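PDB 3CEA: Myo-inositol 2-dehydrogenase from Lactobacillus plantarum WCFS1, which probably catalyses the NAD-dependent oxidation of myo-inositol at its 2-hydroxyl to the corresponding inosose, holding the cofactor on a Rossmann-fold domain. Local coordinates for residues 12-17 against 61-66; 21-26 against 296-301; 75-80 against 98-103; 126-131 against 315-320. All blocks are in the same frame, centred on the assembly; numbering follows the deposited sequence.

Interaction 1 of 4, residues 12-17 against 61-66; sequences AIIGLG and TNYKDM. With NAD (nicotinamide-adenine-dinucleotide), chain E.
Ile14 and Ala12 receive the tip of Met66, which is present as selenomethionine: its CE lies 3.7 Å from Ile14 CG1 and 3.8 Å from Ala12 CB. The Met66 chain runs straight out, with CG anti to the backbone N (chi1 -173°), until chi3 (67°) turns the terminal methyl across the two strand residues. A second apolar touch comes from the far end of Ile14, whose CD1 reaches Tyr63 CB at 3.9 Å; beyond that atom the tyrosine ring leads away, and its OH makes a weak hydrogen bond to Glu86. This is the nucleotide-binding end of a Rossmann sheet. Strand 9-14 runs into a glycine-rich turn whose Gly15, Gly17 and Gly20 fit the GxGxxG pattern, while helix 63-67 packs against the sheet, Met66 touching Ala38 and Ile75 on the strands to either side of 9-14. No hydrogen bond crosses between the two segments. Asn62 is the N-cap of the helix, its OD1 accepting weak bonds from Lys64 N (3.1 Å) and Asp65 N (3.5 Å). On the ligand side, Ile14 CG2 rests 3.7 Å from C2A of the NAD adenine. Gly15 CA comes within 3.4 Å of NAD O4B, where a side chain would be crowded by the ribose. Leu16 N donates to NAD O3B at 3.2 Å, with an N-H...O angle of 160°.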
# COMPACT_ATOMS: atom_id res chain seq x y z
N ALA A 12 36.11 -22.88 8.74
CA ALA A 12 36.61 -22.58 7.41
C ALA A 12 35.44 -22.40 6.45
O ALA A 12 34.32 -22.83 6.74
CB ALA A 12 37.53 -23.69 6.92
N ILE A 13 35.70 -21.75 5.32
CA ILE A 13 34.68 -21.54 4.30
C ILE A 13 35.21 -21.89 2.91
O ILE A 13 36.33 -21.52 2.54
CB ILE A 13 34.11 -20.08 4.35
CG1 ILE A 13 32.90 -19.93 3.41
CG2 ILE A 13 35.20 -19.04 4.05
CD1 ILE A 13 32.01 -18.73 3.71
N ILE A 14 34.41 -22.65 2.16
CA ILE A 14 34.70 -22.87 0.74
C ILE A 14 33.75 -21.99 -0.07
O ILE A 14 32.54 -22.02 0.14
CB ILE A 14 34.54 -24.35 0.33
CG1 ILE A 14 35.31 -25.27 1.28
CG2 ILE A 14 35.00 -24.55 -1.12
CD1 ILE A 14 34.94 -26.74 1.16
N GLY A 15 34.32 -21.20 -0.97
CA GLY A 15 33.53 -20.32 -1.83
C GLY A 15 33.33 -18.94 -1.23
O GLY A 15 32.90 -18.81 -0.08
N LEU A 16 33.64 -17.91 -2.01
CA LEU A 16 33.49 -16.52 -1.58
C LEU A 16 32.78 -15.68 -2.64
O LEU A 16 33.05 -14.48 -2.78
CB LEU A 16 34.85 -15.92 -1.22
CG LEU A 16 35.66 -16.53 -0.07
CD1 LEU A 16 37.06 -15.95 -0.04
CD2 LEU A 16 34.97 -16.35 1.28
N GLY A 17 31.86 -16.30 -3.38
CA GLY A 17 31.14 -15.64 -4.46
C GLY A 17 29.97 -14.80 -3.97
O GLY A 17 30.05 -14.14 -2.94
N THR A 61 43.45 -22.88 -2.58
CA THR A 61 42.74 -23.09 -3.84
C THR A 61 42.23 -24.53 -3.92
O THR A 61 41.30 -24.83 -4.67
CB THR A 61 43.62 -22.78 -5.07
OG1 THR A 61 44.86 -23.50 -4.97
CG2 THR A 61 43.91 -21.29 -5.17
N ASN A 62 42.85 -25.40 -3.14
CA ASN A 62 42.44 -26.80 -3.01
C ASN A 62 41.75 -27.00 -1.66
O ASN A 62 42.36 -26.76 -0.61
CB ASN A 62 43.66 -27.71 -3.13
CG ASN A 62 43.30 -29.14 -3.51
OD1 ASN A 62 42.49 -29.79 -2.85
ND2 ASN A 62 43.92 -29.64 -4.58
N TYR A 63 40.49 -27.41 -1.70
CA TYR A 63 39.70 -27.59 -0.47
C TYR A 63 40.16 -28.79 0.36
O TYR A 63 40.08 -28.76 1.59
CB TYR A 63 38.19 -27.65 -0.78
CG TYR A 63 37.70 -28.97 -1.36
CD1 TYR A 63 37.70 -29.19 -2.74
CD2 TYR A 63 37.21 -29.98 -0.53
CE1 TYR A 63 37.24 -30.39 -3.27
CE2 TYR A 63 36.76 -31.19 -1.05
CZ TYR A 63 36.77 -31.39 -2.42
OH TYR A 63 36.31 -32.57 -2.94
N LYS A 64 40.64 -29.83 -0.32
CA LYS A 64 41.17 -31.01 0.35
C LYS A 64 42.46 -30.68 1.10
O LYS A 64 42.71 -31.22 2.18
CB LYS A 64 41.40 -32.15 -0.65
CG LYS A 64 40.11 -32.74 -1.21
CD LYS A 64 40.40 -33.82 -2.24
CE LYS A 64 39.11 -34.37 -2.83
NZ LYS A 64 39.36 -35.39 -3.88
N ASP A 65 43.28 -29.80 0.51
CA ASP A 65 44.48 -29.30 1.17
C ASP A 65 44.13 -28.56 2.46
O ASP A 65 44.80 -28.74 3.48
CB ASP A 65 45.26 -28.37 0.24
CG ASP A 65 46.13 -29.12 -0.75
OD1 ASP A 65 46.29 -30.35 -0.61
OD2 ASP A 65 46.66 -28.48 -1.68
N MSE A 66 43.08 -27.74 2.41
CA MSE A 66 42.64 -26.97 3.57
C MSE A 66 42.15 -27.86 4.71
O MSE A 66 42.53 -27.66 5.87
CB MSE A 66 41.56 -25.96 3.17
CG MSE A 66 41.17 -24.99 4.28
SE MSE A 66 39.87 -23.66 3.72
CE MSE A 66 38.35 -24.82 3.41
PA NAD E . 29.39 -18.12 -7.12
O1A NAD E . 29.08 -16.67 -7.04
O2A NAD E . 29.69 -18.55 -8.50
O5B NAD E . 30.60 -18.46 -6.11
C5B NAD E . 31.23 -19.72 -6.14
C4B NAD E . 32.54 -19.66 -5.35
O4B NAD E . 33.04 -20.96 -5.11
C3B NAD E . 33.62 -18.89 -6.10
O3B NAD E . 34.21 -18.00 -5.19
C2B NAD E . 34.62 -19.95 -6.53
O2B NAD E . 35.95 -19.49 -6.49
C1B NAD E . 34.39 -21.07 -5.53
N9A NAD E . 34.65 -22.40 -6.12
C8A NAD E . 34.11 -22.90 -7.28
N7A NAD E . 34.59 -24.15 -7.47
C5A NAD E . 35.43 -24.45 -6.46
C6A NAD E . 36.19 -25.58 -6.17
N6A NAD E . 35.96 -26.70 -6.84
N1A NAD E . 36.98 -25.60 -5.04
C2A NAD E . 37.01 -24.50 -4.19
N3A NAD E . 36.26 -23.38 -4.48
C4A NAD E . 35.48 -23.35 -5.60
O3 NAD E . 28.15 -18.98 -6.54
PN NAD E . 27.20 -18.42 -5.37
O1N NAD E . 28.02 -17.74 -4.35
O2N NAD E . 26.07 -17.72 -6.02
O5D NAD E . 26.57 -19.75 -4.71
C5D NAD E . 27.33 -20.86 -4.33
C4D NAD E . 26.38 -21.90 -3.74
O4D NAD E . 25.44 -21.28 -2.89
C3D NAD E . 25.61 -22.64 -4.83
O3D NAD E . 25.70 -24.02 -4.60
C2D NAD E . 24.18 -22.16 -4.67
O2D NAD E . 23.25 -23.19 -4.88
C1D NAD E . 24.11 -21.64 -3.24
N1N NAD E . 23.19 -20.49 -3.12
C2N NAD E . 22.23 -20.52 -2.15
C3N NAD E . 21.34 -19.45 -2.00
C7N NAD E . 20.39 -19.39 -0.83
O7N NAD E . 19.25 -18.57 -0.95
N7N NAD E . 20.64 -20.10 0.27
C4N NAD E . 21.44 -18.35 -2.85
C5N NAD E . 22.43 -18.33 -3.83
C6N NAD E . 23.30 -19.41 -3.96

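Interaction 2 of 4, residues 21-26 against 296-301; sequences ERHARH and TAFTDE
His26 lays its imidazole against Thr299 where helix 20-29 passes helix 295-311, the segment axes 10.2 Å apart and crossing at -58°. From CB, which is 4.1 Å from Thr299 OG1, chi1 of -66° places CG anti to the carbonyl carbon. One ring face then meets the threonine: OG1 stands 3.1 Å above the plane, over the ring centre. Arg22 O lies above the opposite face, toward the rim. At the edge, CE1 approaches Phe298 CB, and ND1 bonds in the ring plane to water 1 at 2.9 Å. NE2, at the tip, is hydrogen-bonded to Asp295, which also forms a salt bridge with Arg22. An alanine here would probably leave Asp295 and the water each short of one partner and open a gap beneath the threonine hydroxyl. The same water bonds His23 ND1 at 2.8 Å and donates weakly to Phe298 O at 2.7 Å. His23 NE2 is hydrogen-bonded to Glu101 OE2. Its CE1 turns to Phe298 CD1 (3.8 Å), the rings nearly perpendicular at 86°, while Glu301 OE2 lies at the imidazole edge, 3.9 Å from CE1. The helix after the glycine-rich turn thereby joins one whose Phe298 touches NAD. Polar groups are coupled largely through a shared water and Asp295, so the two buried histidines are tied into one network linking both helices.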
# COMPACT_ATOMS: atom_id res chain seq x y z
N GLU A 21 30.77 -14.49 0.09
CA GLU A 21 31.30 -13.25 0.66
C GLU A 21 30.44 -12.70 1.80
O GLU A 21 30.97 -12.11 2.74
CB GLU A 21 31.54 -12.20 -0.43
CG GLU A 21 30.29 -11.57 -1.03
CD GLU A 21 30.60 -10.41 -1.96
OE1 GLU A 21 31.58 -10.50 -2.74
OE2 GLU A 21 29.87 -9.39 -1.91
N ARG A 22 29.13 -12.90 1.70
CA ARG A 22 28.20 -12.45 2.73
C ARG A 22 28.30 -13.34 3.98
O ARG A 22 28.37 -12.83 5.11
CB ARG A 22 26.76 -12.44 2.19
CG ARG A 22 25.76 -11.71 3.07
CD ARG A 22 24.37 -11.66 2.45
NE ARG A 22 24.33 -10.82 1.25
CZ ARG A 22 24.20 -9.49 1.27
NH1 ARG A 22 24.10 -8.83 2.42
NH2 ARG A 22 24.17 -8.82 0.12
N HIS A 23 28.31 -14.65 3.77
CA HIS A 23 28.54 -15.62 4.85
C HIS A 23 29.84 -15.36 5.59
O HIS A 23 29.88 -15.42 6.82
CB HIS A 23 28.54 -17.05 4.30
CG HIS A 23 27.19 -17.67 4.18
ND1 HIS A 23 26.19 -17.47 5.12
CD2 HIS A 23 26.67 -18.52 3.26
CE1 HIS A 23 25.11 -18.14 4.76
NE2 HIS A 23 25.38 -18.79 3.64
N ALA A 24 30.91 -15.08 4.84
CA ALA A 24 32.23 -14.80 5.42
C ALA A 24 32.23 -13.52 6.26
O ALA A 24 32.84 -13.48 7.33
CB ALA A 24 33.28 -14.72 4.33
N ARG A 25 31.54 -12.49 5.77
CA ARG A 25 31.39 -11.24 6.50
C ARG A 25 30.67 -11.44 7.84
O ARG A 25 31.14 -10.94 8.87
CB ARG A 25 30.64 -10.20 5.66
CG ARG A 25 31.49 -9.52 4.59
CD ARG A 25 30.70 -8.42 3.90
NE ARG A 25 31.49 -7.70 2.91
CZ ARG A 25 31.36 -7.84 1.59
NH1 ARG A 25 30.46 -8.68 1.08
NH2 ARG A 25 32.13 -7.14 0.77
N HIS A 26 29.56 -12.17 7.82
CA HIS A 26 28.78 -12.46 9.03
C HIS A 26 29.60 -13.29 10.02
O HIS A 26 29.53 -13.08 11.23
CB HIS A 26 27.49 -13.21 8.69
CG HIS A 26 26.51 -12.41 7.89
ND1 HIS A 26 25.58 -13.00 7.07
CD2 HIS A 26 26.31 -11.07 7.79
CE1 HIS A 26 24.84 -12.06 6.49
NE2 HIS A 26 25.27 -10.88 6.91
N THR A 296 19.41 -10.97 7.45
CA THR A 296 19.19 -11.39 8.84
C THR A 296 18.97 -12.90 8.96
O THR A 296 19.55 -13.55 9.83
CB THR A 296 18.01 -10.63 9.49
OG1 THR A 296 18.14 -9.23 9.26
CG2 THR A 296 17.96 -10.89 10.99
N ALA A 297 18.15 -13.46 8.07
CA ALA A 297 17.89 -14.90 8.03
C ALA A 297 19.17 -15.71 7.82
O ALA A 297 19.36 -16.75 8.44
CB ALA A 297 16.86 -15.24 6.97
N PHE A 298 20.05 -15.22 6.93
CA PHE A 298 21.36 -15.82 6.70
C PHE A 298 22.22 -15.80 7.95
O PHE A 298 22.93 -16.76 8.25
CB PHE A 298 22.10 -15.10 5.57
CG PHE A 298 21.65 -15.48 4.19
CD1 PHE A 298 21.65 -16.81 3.78
CD2 PHE A 298 21.26 -14.49 3.29
CE1 PHE A 298 21.24 -17.15 2.49
CE2 PHE A 298 20.85 -14.83 1.99
CZ PHE A 298 20.84 -16.16 1.60
N THR A 299 22.18 -14.68 8.67
CA THR A 299 22.92 -14.54 9.92
C THR A 299 22.35 -15.48 10.97
O THR A 299 23.09 -16.26 11.58
CB THR A 299 22.91 -13.08 10.41
OG1 THR A 299 23.56 -12.25 9.44
CG2 THR A 299 23.64 -12.93 11.74
N ASP A 300 21.03 -15.44 11.16
CA ASP A 300 20.36 -16.24 12.18
C ASP A 300 20.52 -17.76 11.98
O ASP A 300 20.66 -18.50 12.96
CB ASP A 300 18.88 -15.85 12.29
CG ASP A 300 18.67 -14.47 12.94
OD1 ASP A 300 19.64 -13.91 13.50
OD2 ASP A 300 17.54 -13.95 12.89
N GLU A 301 20.52 -18.21 10.73
CA GLU A 301 20.69 -19.64 10.43
C GLU A 301 22.10 -20.15 10.71
O GLU A 301 22.28 -21.26 11.21
CB GLU A 301 20.29 -19.98 8.98
CG GLU A 301 21.26 -19.51 7.91
CD GLU A 301 21.08 -20.21 6.59
OE1 GLU A 301 20.35 -21.22 6.52
OE2 GLU A 301 21.69 -19.75 5.60
O HOH W 1 25.25 -15.87 7.17

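Interaction 3 of 4, residues 75-80 against 98-103; sequences IFIVAP and VFCEKP. With NAD (nicotinamide-adenine-dinucleotide), chain E.
A beta-alpha-beta unit of the Rossmann sheet, with helix 84-93 as its connection, sets strands 74-77 and 97-100 side by side in parallel. Phe99 bonds strand 74-77 through both N and O, N to Ile75 O (2.9 Å) and O to Ile77 N (2.8 Å), and Glu101 N continues to Ile77 O (3.0 Å). On one face, Phe76 CD2 presses on Phe99 CB at 3.5 Å, the ring planes 45° apart; on the other, Ile77 CD1 meets Val98 CG1 at 3.7 Å. Past the strand ends lie Glu101, Lys102 and Pro103, the EKP sequence familiar in this oxidoreductase family, with a cis bond before the proline. Glu101 bends at chi2 (-59°), and its OE1 accepts from NAD N7N at 2.9 Å while OE2 bonds His23. A leucine in its place would probably cost NAD N7N and His23 NE2 this shared carboxylate, leaving the carboxamide freer to turn. Lys102 O accepts from NAD O2D (2.7 Å) and Ala79 O from O3D (3.0 Å), so backbone carbonyls bind the nicotinamide ribose and a carboxylate the amide.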
# COMPACT_ATOMS: atom_id res chain seq x y z
N ILE A 75 32.98 -26.51 8.92
CA ILE A 75 33.22 -25.99 7.58
C ILE A 75 31.91 -25.48 6.96
O ILE A 75 30.83 -26.02 7.21
CB ILE A 75 33.92 -27.03 6.67
CG1 ILE A 75 34.48 -26.37 5.41
CG2 ILE A 75 32.99 -28.21 6.35
CD1 ILE A 75 35.62 -27.14 4.76
N PHE A 76 32.03 -24.41 6.16
CA PHE A 76 30.91 -23.85 5.43
C PHE A 76 31.13 -24.00 3.93
O PHE A 76 32.06 -23.42 3.37
CB PHE A 76 30.70 -22.37 5.81
CG PHE A 76 30.32 -22.17 7.25
CD1 PHE A 76 31.29 -22.07 8.24
CD2 PHE A 76 28.98 -22.07 7.62
CE1 PHE A 76 30.94 -21.89 9.57
CE2 PHE A 76 28.62 -21.89 8.95
CZ PHE A 76 29.60 -21.79 9.93
N ILE A 77 30.29 -24.80 3.29
CA ILE A 77 30.40 -25.05 1.85
C ILE A 77 29.46 -24.14 1.06
O ILE A 77 28.25 -24.38 0.98
CB ILE A 77 30.20 -26.55 1.50
CG1 ILE A 77 31.22 -27.42 2.25
CG2 ILE A 77 30.31 -26.78 -0.01
CD1 ILE A 77 30.83 -28.88 2.37
N VAL A 78 30.03 -23.08 0.50
CA VAL A 78 29.31 -22.15 -0.38
C VAL A 78 29.96 -22.17 -1.77
O VAL A 78 30.08 -21.14 -2.44
CB VAL A 78 29.29 -20.71 0.20
CG1 VAL A 78 28.09 -19.94 -0.34
CG2 VAL A 78 29.24 -20.73 1.73
N ALA A 79 30.40 -23.36 -2.18
CA ALA A 79 30.88 -23.60 -3.53
C ALA A 79 29.69 -24.03 -4.40
O ALA A 79 28.62 -24.30 -3.86
CB ALA A 79 31.95 -24.69 -3.51
N PRO A 80 29.86 -24.07 -5.74
CA PRO A 80 28.76 -24.49 -6.63
C PRO A 80 28.17 -25.86 -6.28
O PRO A 80 28.85 -26.70 -5.69
CB PRO A 80 29.43 -24.54 -8.01
CG PRO A 80 30.57 -23.59 -7.91
CD PRO A 80 31.07 -23.72 -6.50
N VAL A 98 29.47 -29.91 9.31
CA VAL A 98 29.28 -29.34 7.98
C VAL A 98 28.01 -28.50 7.86
O VAL A 98 26.91 -28.97 8.15
CB VAL A 98 29.29 -30.44 6.87
CG1 VAL A 98 29.05 -29.83 5.50
CG2 VAL A 98 30.59 -31.22 6.89
N PHE A 99 28.19 -27.26 7.43
CA PHE A 99 27.09 -26.44 6.94
C PHE A 99 27.24 -26.35 5.42
O PHE A 99 28.16 -25.70 4.91
CB PHE A 99 27.12 -25.05 7.57
CG PHE A 99 25.97 -24.17 7.16
CD1 PHE A 99 26.02 -23.42 5.98
CD2 PHE A 99 24.83 -24.07 7.96
CE1 PHE A 99 24.96 -22.60 5.59
CE2 PHE A 99 23.77 -23.25 7.58
CZ PHE A 99 23.83 -22.52 6.40
N CYS A 100 26.33 -27.00 4.71
CA CYS A 100 26.34 -26.99 3.25
C CYS A 100 25.17 -26.18 2.72
O CYS A 100 24.04 -26.34 3.18
CB CYS A 100 26.29 -28.42 2.70
SG CYS A 100 26.63 -28.56 0.93
N GLU A 101 25.45 -25.30 1.76
CA GLU A 101 24.40 -24.53 1.10
C GLU A 101 23.48 -25.40 0.26
O GLU A 101 23.84 -26.51 -0.13
CB GLU A 101 24.99 -23.40 0.25
CG GLU A 101 25.12 -22.06 0.97
CD GLU A 101 23.80 -21.51 1.50
OE1 GLU A 101 22.72 -21.94 1.03
OE2 GLU A 101 23.83 -20.63 2.38
N LYS A 102 22.28 -24.89 0.01
CA LYS A 102 21.29 -25.56 -0.82
C LYS A 102 21.67 -25.41 -2.30
O LYS A 102 22.33 -24.44 -2.66
CB LYS A 102 19.89 -25.00 -0.55
CG LYS A 102 19.66 -23.56 -1.03
CD LYS A 102 19.04 -23.56 -2.42
CE LYS A 102 19.54 -22.40 -3.26
NZ LYS A 102 18.84 -22.31 -4.57
N PRO A 103 21.30 -26.38 -3.15
CA PRO A 103 20.71 -27.69 -2.83
C PRO A 103 21.80 -28.68 -2.43
O PRO A 103 22.98 -28.35 -2.50
CB PRO A 103 20.04 -28.12 -4.14
CG PRO A 103 20.37 -27.06 -5.17
CD PRO A 103 21.45 -26.20 -4.60
PA NAD E . 29.39 -18.12 -7.12
O1A NAD E . 29.08 -16.67 -7.04
O2A NAD E . 29.69 -18.55 -8.50
O5B NAD E . 30.60 -18.46 -6.11
C5B NAD E . 31.23 -19.72 -6.14
C4B NAD E . 32.54 -19.66 -5.35
O4B NAD E . 33.04 -20.96 -5.11
C3B NAD E . 33.62 -18.89 -6.10
O3B NAD E . 34.21 -18.00 -5.19
C2B NAD E . 34.62 -19.95 -6.53
O2B NAD E . 35.95 -19.49 -6.49
C1B NAD E . 34.39 -21.07 -5.53
N9A NAD E . 34.65 -22.40 -6.12
C8A NAD E . 34.11 -22.90 -7.28
N7A NAD E . 34.59 -24.15 -7.47
C5A NAD E . 35.43 -24.45 -6.46
C6A NAD E . 36.19 -25.58 -6.17
N6A NAD E . 35.96 -26.70 -6.84
N1A NAD E . 36.98 -25.60 -5.04
C2A NAD E . 37.01 -24.50 -4.19
N3A NAD E . 36.26 -23.38 -4.48
C4A NAD E . 35.48 -23.35 -5.60
O3 NAD E . 28.15 -18.98 -6.54
PN NAD E . 27.20 -18.42 -5.37
O1N NAD E . 28.02 -17.74 -4.35
O2N NAD E . 26.07 -17.72 -6.02
O5D NAD E . 26.57 -19.75 -4.71
C5D NAD E . 27.33 -20.86 -4.33
C4D NAD E . 26.38 -21.90 -3.74
O4D NAD E . 25.44 -21.28 -2.89
C3D NAD E . 25.61 -22.64 -4.83
O3D NAD E . 25.70 -24.02 -4.60
C2D NAD E . 24.18 -22.16 -4.67
O2D NAD E . 23.25 -23.19 -4.88
C1D NAD E . 24.11 -21.64 -3.24
N1N NAD E . 23.19 -20.49 -3.12
C2N NAD E . 22.23 -20.52 -2.15
C3N NAD E . 21.34 -19.45 -2.00
C7N NAD E . 20.39 -19.39 -0.83
O7N NAD E . 19.25 -18.57 -0.95
N7N NAD E . 20.64 -20.10 0.27
C4N NAD E . 21.44 -18.35 -2.85
C5N NAD E . 22.43 -18.33 -3.83
C6N NAD E . 23.30 -19.41 -3.96

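Interaction 4 of 4, residues 126-131 against 315-320; sequences FQSGFM and PEVTVD. With NAD (nicotinamide-adenine-dinucleotide), chain E.
Phe126 touches the 315-320 segment at two points. Its carbonyl O sits 3.2 Å from Pro315 CG; with CG of the phenylalanine anti to the backbone N (chi1 176°), the ring lies toward 315-320 and CD2 is 3.9 Å from Val319 CG2. Gln127 crosses the proline obliquely, its CB, CG, CD and OE1 all close to the ring, OE1 being 3.5 Å from Pro315 CB while Asn308 donates to that same oxygen. Ser128 joins through water 2: its N donates to the water at 3.0 Å, which in turn donates to Val317 O at 3.1 Å. Phe130, the centre of an inverse gamma turn, offers its ring edge to Val317 CG1, 3.9 Å from CD2. Met131, a selenomethionine, instead faces the cofactor, its CE 3.2 Å from NAD O7N. The contact thus joins the last strand of the Rossmann sheet, 126-127, to the turn leading into helix 319-338. No direct hydrogen bond crosses it; proline and valine carbons do the packing, and one water bridges the two backbones.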
# COMPACT_ATOMS: atom_id res chain seq x y z
N PHE A 126 25.20 -31.90 10.63
CA PHE A 126 25.04 -31.44 9.25
C PHE A 126 23.82 -30.53 9.14
O PHE A 126 22.76 -30.83 9.69
CB PHE A 126 24.91 -32.61 8.27
CG PHE A 126 24.63 -32.17 6.85
CD1 PHE A 126 25.68 -31.83 6.00
CD2 PHE A 126 23.33 -32.07 6.38
CE1 PHE A 126 25.43 -31.40 4.69
CE2 PHE A 126 23.07 -31.64 5.08
CZ PHE A 126 24.12 -31.31 4.24
N GLN A 127 23.98 -29.42 8.42
CA GLN A 127 22.92 -28.45 8.26
C GLN A 127 22.85 -27.90 6.84
O GLN A 127 23.87 -27.49 6.27
CB GLN A 127 23.10 -27.31 9.27
CG GLN A 127 21.89 -26.40 9.42
CD GLN A 127 21.93 -25.60 10.71
OE1 GLN A 127 22.18 -26.14 11.79
NE2 GLN A 127 21.68 -24.30 10.59
N SER A 128 21.64 -27.90 6.28
CA SER A 128 21.38 -27.35 4.95
C SER A 128 21.17 -25.83 5.01
O SER A 128 21.26 -25.23 6.09
CB SER A 128 20.17 -28.04 4.30
OG SER A 128 18.96 -27.69 4.96
N GLY A 129 20.89 -25.21 3.87
CA GLY A 129 20.74 -23.76 3.81
C GLY A 129 19.38 -23.20 3.40
O GLY A 129 19.31 -22.26 2.62
N PHE A 130 18.30 -23.77 3.94
CA PHE A 130 16.97 -23.20 3.71
C PHE A 130 16.72 -22.06 4.69
O PHE A 130 16.05 -22.24 5.72
CB PHE A 130 15.87 -24.26 3.80
CG PHE A 130 15.87 -25.24 2.65
CD1 PHE A 130 15.78 -24.79 1.33
CD2 PHE A 130 15.93 -26.61 2.89
CE1 PHE A 130 15.77 -25.70 0.27
CE2 PHE A 130 15.92 -27.52 1.83
CZ PHE A 130 15.84 -27.07 0.52
N MSE A 131 17.26 -20.89 4.36
CA MSE A 131 17.27 -19.74 5.27
C MSE A 131 15.90 -19.10 5.49
O MSE A 131 15.66 -18.50 6.54
CB MSE A 131 18.29 -18.68 4.81
CG MSE A 131 17.83 -17.78 3.67
SE MSE A 131 17.60 -18.73 1.98
CE MSE A 131 16.95 -17.28 0.92
N PRO A 315 19.87 -29.90 13.40
CA PRO A 315 18.85 -28.91 13.04
C PRO A 315 17.51 -29.56 12.71
O PRO A 315 17.46 -30.76 12.44
CB PRO A 315 19.44 -28.27 11.78
CG PRO A 315 20.35 -29.30 11.21
CD PRO A 315 20.95 -29.96 12.41
N GLU A 316 16.44 -28.76 12.75
CA GLU A 316 15.10 -29.26 12.42
C GLU A 316 15.04 -29.77 10.98
O GLU A 316 14.55 -30.88 10.74
CB GLU A 316 14.05 -28.17 12.66
CG GLU A 316 12.61 -28.67 12.46
CD GLU A 316 11.58 -27.57 12.59
OE1 GLU A 316 11.57 -26.63 11.76
OE2 GLU A 316 10.75 -27.65 13.52
N VAL A 317 15.53 -28.96 10.05
CA VAL A 317 15.56 -29.33 8.64
C VAL A 317 16.59 -30.44 8.41
O VAL A 317 17.80 -30.21 8.50
CB VAL A 317 15.84 -28.11 7.73
CG1 VAL A 317 15.90 -28.53 6.26
CG2 VAL A 317 14.79 -27.04 7.93
N THR A 318 16.08 -31.64 8.14
CA THR A 318 16.91 -32.83 7.98
C THR A 318 17.45 -32.95 6.55
O THR A 318 17.14 -32.14 5.68
CB THR A 318 16.11 -34.12 8.32
OG1 THR A 318 15.06 -34.32 7.37
CG2 THR A 318 15.51 -34.04 9.73
N VAL A 319 18.28 -33.98 6.33
CA VAL A 319 18.79 -34.31 5.00
C VAL A 319 17.63 -34.74 4.10
O VAL A 319 17.58 -34.38 2.92
CB VAL A 319 19.85 -35.44 5.07
CG1 VAL A 319 20.52 -35.66 3.71
CG2 VAL A 319 20.90 -35.13 6.14
N ASP A 320 16.70 -35.49 4.69
CA ASP A 320 15.49 -35.97 4.01
C ASP A 320 14.66 -34.82 3.42
O ASP A 320 14.09 -34.96 2.34
CB ASP A 320 14.65 -36.80 4.97
CG ASP A 320 13.44 -37.44 4.30
OD1 ASP A 320 13.63 -38.26 3.37
OD2 ASP A 320 12.30 -37.12 4.72
PA NAD E . 29.39 -18.12 -7.12
O1A NAD E . 29.08 -16.67 -7.04
O2A NAD E . 29.69 -18.55 -8.50
O5B NAD E . 30.60 -18.46 -6.11
C5B NAD E . 31.23 -19.72 -6.14
C4B NAD E . 32.54 -19.66 -5.35
O4B NAD E . 33.04 -20.96 -5.11
C3B NAD E . 33.62 -18.89 -6.10
O3B NAD E . 34.21 -18.00 -5.19
C2B NAD E . 34.62 -19.95 -6.53
O2B NAD E . 35.95 -19.49 -6.49
C1B NAD E . 34.39 -21.07 -5.53
N9A NAD E . 34.65 -22.40 -6.12
C8A NAD E . 34.11 -22.90 -7.28
N7A NAD E . 34.59 -24.15 -7.47
C5A NAD E . 35.43 -24.45 -6.46
C6A NAD E . 36.19 -25.58 -6.17
N6A NAD E . 35.96 -26.70 -6.84
N1A NAD E . 36.98 -25.60 -5.04
C2A NAD E . 37.01 -24.50 -4.19
N3A NAD E . 36.26 -23.38 -4.48
C4A NAD E . 35.48 -23.35 -5.60
O3 NAD E . 28.15 -18.98 -6.54
PN NAD E . 27.20 -18.42 -5.37
O1N NAD E . 28.02 -17.74 -4.35
O2N NAD E . 26.07 -17.72 -6.02
O5D NAD E . 26.57 -19.75 -4.71
C5D NAD E . 27.33 -20.86 -4.33
C4D NAD E . 26.38 -21.90 -3.74
O4D NAD E . 25.44 -21.28 -2.89
C3D NAD E . 25.61 -22.64 -4.83
O3D NAD E . 25.70 -24.02 -4.60
C2D NAD E . 24.18 -22.16 -4.67
O2D NAD E . 23.25 -23.19 -4.88
C1D NAD E . 24.11 -21.64 -3.24
N1N NAD E . 23.19 -20.49 -3.12
C2N NAD E . 22.23 -20.52 -2.15
C3N NAD E . 21.34 -19.45 -2.00
C7N NAD E . 20.39 -19.39 -0.83
O7N NAD E . 19.25 -18.57 -0.95
N7N NAD E . 20.64 -20.10 0.27
C4N NAD E . 21.44 -18.35 -2.85
C5N NAD E . 22.43 -18.33 -3.83
C6N NAD E . 23.30 -19.41 -3.96
O HOH W 2 19.25 -27.55 7.99

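Interactions 1, 2 and 3 are buried, whereas interaction 4 is only partly so, its 315-320 side reaching solvent. Interactions 1, 3 and 4 use the same parallel sheet: strand 9-14 neighbours 74-77, and 97-100 neighbours 126-127, so backbone bonds run from each contact into the next. Interaction 3 is the one pairing strand with strand directly; interactions 1 and 4 attach a short helix and a turn by apolar carbons, with a bridging water in interaction 4. Interaction 2 joins helix to helix through rings and a shared water, and His23 ties it to Glu101 of interaction 3. Phe298 and Glu301 of interaction 2 also touch Met131 of interaction 4, beside the nicotinamide.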